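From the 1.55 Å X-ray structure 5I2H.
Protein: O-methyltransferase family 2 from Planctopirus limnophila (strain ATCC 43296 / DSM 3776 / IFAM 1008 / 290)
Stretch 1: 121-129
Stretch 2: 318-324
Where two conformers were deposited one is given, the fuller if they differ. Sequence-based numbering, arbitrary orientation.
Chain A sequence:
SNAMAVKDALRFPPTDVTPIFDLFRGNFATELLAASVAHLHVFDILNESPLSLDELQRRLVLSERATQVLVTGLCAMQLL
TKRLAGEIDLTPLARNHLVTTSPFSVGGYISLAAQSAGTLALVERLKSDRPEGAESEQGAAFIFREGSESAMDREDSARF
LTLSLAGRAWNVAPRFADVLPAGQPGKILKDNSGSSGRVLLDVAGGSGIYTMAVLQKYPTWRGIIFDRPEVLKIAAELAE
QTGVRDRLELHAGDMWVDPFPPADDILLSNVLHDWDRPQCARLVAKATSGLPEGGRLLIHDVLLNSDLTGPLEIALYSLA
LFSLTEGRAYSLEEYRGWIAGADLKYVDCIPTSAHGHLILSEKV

Stretch 1 121-129: ALVERLKSD
Stretch 2 (318-324) SLALFSL

Two helices, 121-128 and 318-324, each begun earlier in the chain, cross at 68° with axes 10.0 Å apart at closest approach; in register, Arg 125 and Ser 323 have the nearest CA atoms, 6.2 Å apart. No hydrogen bond spans the contact, which buries 314 Å² and rests on van der Waals packing. Residues 121-126 keep phi/psi near -60/-45, Lys 127 -72/-33 and Ser 128 -88/-8. Along 318-324, phi/psi stay near -60/-40 through Phe 322, then shift to -72/-28 at Ser 323 and -108/-15 at Leu 324. Ser 318 (chi1 t) is out of reach, its OG hydrogen-bonded elsewhere in the structure. Leu 319 (m, t) leaves its helix sideways, but its end comes nearer, setting CD2 4.4 Å from CD1 of Leu 122 (t, p), a loose apolar contact between buried leucines. Ala 320 points away and Leu 321 (m, t) is out of reach. Phe 322 gives up the largest area, 92 Å². With chi1 171° (t) and chi2 83°, its buried ring reaches obliquely to the other helix: CE2 lies 3.7 Å from CD2 of Leu 126 (m, t) and 3.9 Å from CB of Arg 125, while CZ is 3.8 Å from Arg 125 O, which also accepts a weak hydrogen bond from Asp 129 N (3.1 Å). At the ring edge, near its plane, Asp 129 OD2 (chi1 t) stands 3.9 Å from CE1; this carboxylate is hydrogen-bonded elsewhere. Ser 323 (chi1 m), a small residue, lies where the backbones come closest. Its OG donates to Leu 319 O at 2.8 Å, and the same OG lies 3.9 Å from Leu 122 CD1. Arg 125 (m, m, p, chi4 68°), partly exposed, starts toward this helix, passes CD 3.9 Å from Ser 323 O, then leads its end away. Leu 324 (m, t) points away, exposed.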

ATOM      1  N   ALA A 121       7.195   1.610 -14.726  1.00 13.93           N
ATOM      2  CA  ALA A 121       6.247   0.776 -15.459  1.00 14.83           C
ATOM      3  C   ALA A 121       4.880   1.437 -15.514  1.00 14.32           C
ATOM      4  O   ALA A 121       4.213   1.435 -16.560  1.00 16.69           O
ATOM      5  CB  ALA A 121       6.144  -0.607 -14.813  1.00 14.67           C
ATOM      6  N   LEU A 122       4.432   1.998 -14.386  1.00 15.52           N
ATOM      7  CA  LEU A 122       3.112   2.607 -14.387  1.00 13.95           C
ATOM      8  C   LEU A 122       3.100   3.847 -15.262  1.00 14.47           C
ATOM      9  O   LEU A 122       2.124   4.075 -15.988  1.00 15.38           O
ATOM     10  CB  LEU A 122       2.667   2.924 -12.959  1.00 13.46           C
ATOM     11  CG  LEU A 122       1.332   3.676 -12.855  1.00 12.77           C
ATOM     12  CD1 LEU A 122       0.189   2.815 -13.338  1.00 14.01           C
ATOM     13  CD2 LEU A 122       1.054   4.164 -11.414  1.00 11.70           C
ATOM     14  N   VAL A 123       4.186   4.638 -15.234  1.00 14.11           N
ATOM     15  CA  VAL A 123       4.271   5.818 -16.098  1.00 13.75           C
ATOM     16  C   VAL A 123       4.202   5.410 -17.558  1.00 15.30           C
ATOM     17  O   VAL A 123       3.485   6.024 -18.358  1.00 16.55           O
ATOM     18  CB  VAL A 123       5.546   6.633 -15.811  1.00 14.39           C
ATOM     19  CG1 VAL A 123       5.718   7.733 -16.870  1.00 16.14           C
ATOM     20  CG2 VAL A 123       5.439   7.285 -14.416  1.00 14.96           C
ATOM     21  N   GLU A 124       4.977   4.394 -17.932  1.00 16.66           N
ATOM     22  CA  GLU A 124       4.965   3.926 -19.316  1.00 19.16           C
ATOM     23  C   GLU A 124       3.580   3.452 -19.738  1.00 19.36           C
ATOM     24  O   GLU A 124       3.132   3.751 -20.857  1.00 20.78           O
ATOM     25  CB  GLU A 124       5.992   2.810 -19.500  1.00 24.13           C
ATOM     26  CG  GLU A 124       5.986   2.227 -20.902  1.00 31.66           C
ATOM     27  CD  GLU A 124       6.303   3.262 -21.998  1.00 39.23           C
ATOM     28  OE1 GLU A 124       7.024   4.255 -21.719  1.00 42.80           O
ATOM     29  OE2 GLU A 124       5.825   3.074 -23.146  1.00 41.75           O
ATOM     30  N   ARG A 125       2.910   2.669 -18.873  0.51 18.23           N
ATOM     31  CA  ARG A 125       1.539   2.237 -19.140  0.51 18.92           C
ATOM     32  C   ARG A 125       0.627   3.431 -19.366  0.51 17.70           C
ATOM     33  O   ARG A 125      -0.128   3.476 -20.346  0.51 17.94           O
ATOM     34  CB  ARG A 125       0.991   1.394 -17.979  0.51 20.24           C
ATOM     35  CG  ARG A 125       1.647   0.039 -17.737  0.51 24.20           C
ATOM     36  CD  ARG A 125       1.644  -0.887 -18.970  0.51 27.04           C
ATOM     37  NE  ARG A 125       2.839  -0.721 -19.801  0.51 29.45           N
ATOM     38  CZ  ARG A 125       4.072  -1.069 -19.434  0.51 29.40           C
ATOM     39  NH1 ARG A 125       4.293  -1.609 -18.241  0.51 26.52           N
ATOM     40  NH2 ARG A 125       5.090  -0.878 -20.267  0.51 30.21           N
ATOM     41  N   LEU A 126       0.666   4.402 -18.447  1.00 17.22           N
ATOM     42  CA  LEU A 126      -0.208   5.571 -18.550  1.00 16.57           C
ATOM     43  C   LEU A 126       0.054   6.320 -19.850  1.00 18.30           C
ATOM     44  O   LEU A 126      -0.882   6.667 -20.583  1.00 19.11           O
ATOM     45  CB  LEU A 126      -0.012   6.511 -17.351  1.00 14.93           C
ATOM     46  CG  LEU A 126      -0.540   6.044 -15.977  1.00 13.64           C
ATOM     47  CD1 LEU A 126       0.059   6.901 -14.850  1.00 12.25           C
ATOM     48  CD2 LEU A 126      -2.063   6.089 -15.899  1.00 15.18           C
ATOM     49  N   LYS A 127       1.326   6.570 -20.154  1.00 18.17           N
ATOM     50  CA  LYS A 127       1.649   7.401 -21.310  1.00 20.96           C
ATOM     51  C   LYS A 127       1.386   6.683 -22.625  1.00 22.74           C
ATOM     52  O   LYS A 127       1.039   7.324 -23.630  1.00 24.71           O
ATOM     53  CB  LYS A 127       3.114   7.831 -21.258  1.00 23.32           C
ATOM     54  CG  LYS A 127       3.431   8.872 -20.248  1.00 26.21           C
ATOM     55  CD  LYS A 127       4.909   9.148 -20.332  1.00 31.35           C
ATOM     56  CE  LYS A 127       5.321  10.283 -19.424  1.00 34.80           C
ATOM     57  NZ  LYS A 127       6.728  10.684 -19.718  1.00 37.03           N
ATOM     58  N   SER A 128       1.571   5.368 -22.655  1.00 23.57           N
ATOM     59  CA  SER A 128       1.460   4.636 -23.901  1.00 25.42           C
ATOM     60  C   SER A 128       0.042   4.176 -24.197  1.00 26.41           C
ATOM     61  O   SER A 128      -0.217   3.693 -25.305  1.00 27.72           O
ATOM     62  CB  SER A 128       2.400   3.427 -23.887  1.00 27.79           C
ATOM     63  OG  SER A 128       1.936   2.426 -22.989  1.00 32.29           O
ATOM     64  N   ASP A 129      -0.886   4.322 -23.270  1.00 27.19           N
ATOM     65  CA  ASP A 129      -2.221   3.833 -23.575  1.00 31.13           C
ATOM     66  C   ASP A 129      -2.870   4.526 -24.778  1.00 32.84           C
ATOM     67  O   ASP A 129      -2.756   5.736 -24.944  1.00 32.85           O
ATOM     68  CB  ASP A 129      -3.133   3.976 -22.388  1.00 30.55           C
ATOM     69  CG  ASP A 129      -4.432   3.266 -22.608  1.00 30.53           C
ATOM     70  OD1 ASP A 129      -4.377   2.142 -23.169  1.00 31.99           O
ATOM     71  OD2 ASP A 129      -5.482   3.827 -22.255  1.00 28.30           O
ATOM     72  N   SER A 318      -8.087  -0.957  -9.499  1.00  9.59           N
ATOM     73  CA  SER A 318      -8.281  -0.448 -10.858  1.00 11.41           C
ATOM     74  C   SER A 318      -6.955  -0.127 -11.551  1.00 11.38           C
ATOM     75  O   SER A 318      -6.798  -0.372 -12.758  1.00 10.43           O
ATOM     76  CB  SER A 318      -9.170   0.787 -10.809  1.00  9.68           C
ATOM     77  OG  SER A 318      -9.637   1.063 -12.109  1.00 10.57           O
ATOM     78  N   LEU A 319      -5.992   0.433 -10.810  1.00 10.49           N
ATOM     79  CA  LEU A 319      -4.667   0.659 -11.382  1.00 11.24           C
ATOM     80  C   LEU A 319      -3.990  -0.648 -11.762  1.00 12.79           C
ATOM     81  O   LEU A 319      -3.291  -0.705 -12.779  1.00 12.27           O
ATOM     82  CB  LEU A 319      -3.795   1.441 -10.414  1.00 10.46           C
ATOM     83  CG  LEU A 319      -4.225   2.895 -10.288  1.00 10.71           C
ATOM     84  CD1 LEU A 319      -3.709   3.504  -8.944  1.00 12.41           C
ATOM     85  CD2 LEU A 319      -3.728   3.724 -11.492  1.00 14.48           C
ATOM     86  N   ALA A 320      -4.171  -1.701 -10.954  1.00 12.02           N
ATOM     87  CA  ALA A 320      -3.648  -3.013 -11.337  1.00 12.43           C
ATOM     88  C   ALA A 320      -4.297  -3.495 -12.630  1.00 11.81           C
ATOM     89  O   ALA A 320      -3.615  -3.995 -13.525  1.00 14.02           O
ATOM     90  CB  ALA A 320      -3.877  -4.044 -10.229  1.00 12.17           C
ATOM     91  N   LEU A 321      -5.626  -3.364 -12.736  1.00 11.13           N
ATOM     92  CA  LEU A 321      -6.319  -3.804 -13.953  1.00 11.21           C
ATOM     93  C   LEU A 321      -5.897  -2.969 -15.161  1.00 12.36           C
ATOM     94  O   LEU A 321      -5.723  -3.497 -16.279  1.00 13.90           O
ATOM     95  CB  LEU A 321      -7.832  -3.720 -13.743  1.00 11.23           C
ATOM     96  CG  LEU A 321      -8.398  -4.675 -12.685  1.00 13.66           C
ATOM     97  CD1 LEU A 321      -9.850  -4.324 -12.429  1.00 15.83           C
ATOM     98  CD2 LEU A 321      -8.234  -6.155 -13.123  1.00 13.53           C
ATOM     99  N   PHE A 322      -5.737  -1.662 -14.960  1.00  9.54           N
ATOM    100  CA  PHE A 322      -5.269  -0.798 -16.040  1.00 10.99           C
ATOM    101  C   PHE A 322      -3.896  -1.238 -16.522  1.00 13.80           C
ATOM    102  O   PHE A 322      -3.608  -1.219 -17.732  1.00 14.49           O
ATOM    103  CB  PHE A 322      -5.226   0.653 -15.554  1.00 12.31           C
ATOM    104  CG  PHE A 322      -4.566   1.589 -16.520  1.00 13.33           C
ATOM    105  CD1 PHE A 322      -5.285   2.125 -17.581  1.00 14.04           C
ATOM    106  CD2 PHE A 322      -3.198   1.897 -16.398  1.00 11.67           C
ATOM    107  CE1 PHE A 322      -4.667   2.964 -18.499  1.00 13.93           C
ATOM    108  CE2 PHE A 322      -2.578   2.746 -17.297  1.00 13.23           C
ATOM    109  CZ  PHE A 322      -3.308   3.284 -18.353  1.00 12.51           C
ATOM    110  N   SER A 323      -3.042  -1.669 -15.581  1.00 13.38           N
ATOM    111  CA  SER A 323      -1.674  -2.049 -15.922  1.00 14.45           C
ATOM    112  C   SER A 323      -1.619  -3.362 -16.679  1.00 17.37           C
ATOM    113  O   SER A 323      -0.677  -3.583 -17.448  1.00 21.22           O
ATOM    114  CB  SER A 323      -0.816  -2.176 -14.664  1.00 15.34           C
ATOM    115  OG  SER A 323      -0.765  -0.934 -13.995  1.00 16.36           O
ATOM    116  N   LEU A 324      -2.588  -4.246 -16.455  1.00 15.16           N
ATOM    117  CA  LEU A 324      -2.533  -5.605 -16.970  1.00 18.13           C
ATOM    118  C   LEU A 324      -3.497  -5.886 -18.112  1.00 18.48           C
ATOM    119  O   LEU A 324      -3.352  -6.929 -18.771  1.00 19.55           O
ATOM    120  CB  LEU A 324      -2.826  -6.597 -15.841  1.00 21.15           C
ATOM    121  CG  LEU A 324      -1.797  -6.656 -14.706  1.00 25.20           C
ATOM    122  CD1 LEU A 324      -2.361  -7.390 -13.512  1.00 26.03           C
ATOM    123  CD2 LEU A 324      -0.545  -7.351 -15.200  1.00 24.91           C
TER